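Local structure of cytidine deaminase (Burkholderia pseudomallei, 3DMO) at the interface of chains A and B. The protein catalyses the zinc-dependent hydrolytic deamination of cytidine and 2'-deoxycytidine to uridine and 2'-deoxyuridine, releasing ammonium. Numbering follows the deposited sequence. Chains: chain A/B, Cytidine deaminase.

The interface of chains A and B. Residues chain A 105, 135-137; chain B 29, 53-56.
The phenol OH of B:Tyr29 donates a short hydrogen bond to OE2 of A:Glu105 (2.6 Å), the two side chains meeting tip to tip with carboxylate and ring planes 70° apart. OE1 of A:Glu105 accepts from the backbone N of B:Ala54 at 2.8 Å in a nearly straight bond (171° at H). Both donors come in on syn sides, somewhat out of the carboxylate plane, and together they should fix its rotation. CG of A:Glu105 lies anti to the backbone N (chi1 173°) and the chain bends at chi2, which carries the carboxylate from helix 97-107 over to the B:Asn53-B:Ala54 loop. That loop is braced from within: the amide OD1 of B:Asn53 accepts a hydrogen bond from the backbone N of B:Ser55 (2.9 Å). Beyond the carboxylate, the C-terminal tail of chain A packs on the same loop. The methyl CB of B:Ala54 lies 4.0 Å from CB of A:Leu137 and touches CE2 of A:Phe135, whose ring turns an edge to the B:Ala54 carbonyl carbon. A:Leu137 CB also rests 3.9 Å from CE2 of B:Tyr29, while its CD1 branch reaches CE2 of B:Tyr56, the two side chains crossing at about a right angle. Part of a two-fold symmetric interface, the patch helps join two subunits of the cytidine deaminase tetramer and may steady a loop predicted to bind substrate.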
# COMPACT_ATOMS: atom_id res chain seq x y z
N GLU A 105 -2.57 14.38 5.97
CA GLU A 105 -1.66 15.09 5.06
C GLU A 105 -2.40 15.99 4.07
O GLU A 105 -2.04 17.16 3.90
CB GLU A 105 -0.74 14.10 4.35
CG GLU A 105 0.10 14.75 3.27
CD GLU A 105 1.52 14.27 3.28
OE1 GLU A 105 1.84 13.33 4.05
OE2 GLU A 105 2.32 14.84 2.51
N PHE A 135 2.31 11.02 12.30
CA PHE A 135 3.62 11.04 11.67
C PHE A 135 3.65 12.09 10.55
O PHE A 135 2.72 12.18 9.75
CB PHE A 135 3.97 9.67 11.09
CG PHE A 135 5.27 9.63 10.33
CD1 PHE A 135 6.50 9.65 11.00
CD2 PHE A 135 5.27 9.57 8.93
CE1 PHE A 135 7.70 9.62 10.29
CE2 PHE A 135 6.46 9.53 8.22
CZ PHE A 135 7.68 9.56 8.89
N TYR A 136 4.73 12.88 10.53
CA TYR A 136 5.00 13.83 9.45
C TYR A 136 6.46 13.74 9.03
O TYR A 136 7.31 13.33 9.83
CB TYR A 136 4.77 15.27 9.90
CG TYR A 136 3.35 15.64 10.24
CD1 TYR A 136 2.41 15.90 9.23
CD2 TYR A 136 2.95 15.78 11.57
CE1 TYR A 136 1.09 16.26 9.55
CE2 TYR A 136 1.64 16.15 11.89
CZ TYR A 136 0.73 16.38 10.88
OH TYR A 136 -0.55 16.74 11.20
N LEU A 137 6.74 14.13 7.79
CA LEU A 137 8.10 14.40 7.33
C LEU A 137 8.19 15.87 6.91
O LEU A 137 7.53 16.28 5.95
CB LEU A 137 8.48 13.51 6.14
CG LEU A 137 9.23 12.19 6.30
CD1 LEU A 137 9.82 11.85 4.94
CD2 LEU A 137 10.33 12.25 7.36
N TYR B 29 8.02 15.01 -1.98
CA TYR B 29 9.07 14.14 -1.45
C TYR B 29 10.06 13.70 -2.52
O TYR B 29 11.27 13.74 -2.29
CB TYR B 29 8.46 12.94 -0.69
CG TYR B 29 7.50 13.39 0.38
CD1 TYR B 29 6.13 13.38 0.16
CD2 TYR B 29 7.97 13.89 1.60
CE1 TYR B 29 5.24 13.83 1.13
CE2 TYR B 29 7.09 14.35 2.58
CZ TYR B 29 5.72 14.32 2.33
OH TYR B 29 4.84 14.77 3.30
N ASN B 53 2.80 10.89 0.07
CA ASN B 53 2.51 10.98 1.49
C ASN B 53 3.81 10.84 2.25
O ASN B 53 4.74 10.18 1.77
CB ASN B 53 1.54 9.86 1.89
CG ASN B 53 0.97 10.05 3.28
OD1 ASN B 53 1.57 9.65 4.26
ND2 ASN B 53 -0.20 10.67 3.36
N ALA B 54 3.89 11.48 3.42
CA ALA B 54 5.06 11.35 4.31
C ALA B 54 5.39 9.89 4.62
O ALA B 54 6.57 9.53 4.76
CB ALA B 54 4.82 12.11 5.61
N SER B 55 4.36 9.06 4.75
CA SER B 55 4.52 7.62 4.78
C SER B 55 4.57 7.15 3.32
O SER B 55 3.55 7.07 2.65
CB SER B 55 3.35 6.97 5.52
OG SER B 55 3.53 5.56 5.60
N TYR B 56 5.77 6.85 2.83
CA TYR B 56 5.96 6.63 1.39
C TYR B 56 5.07 5.55 0.79
O TYR B 56 4.61 5.69 -0.34
CB TYR B 56 7.43 6.34 1.07
CG TYR B 56 8.37 7.54 1.01
CD1 TYR B 56 9.62 7.43 0.40
CD2 TYR B 56 8.01 8.78 1.55
CE1 TYR B 56 10.51 8.52 0.33
CE2 TYR B 56 8.89 9.88 1.49
CZ TYR B 56 10.13 9.74 0.88
OH TYR B 56 10.99 10.82 0.83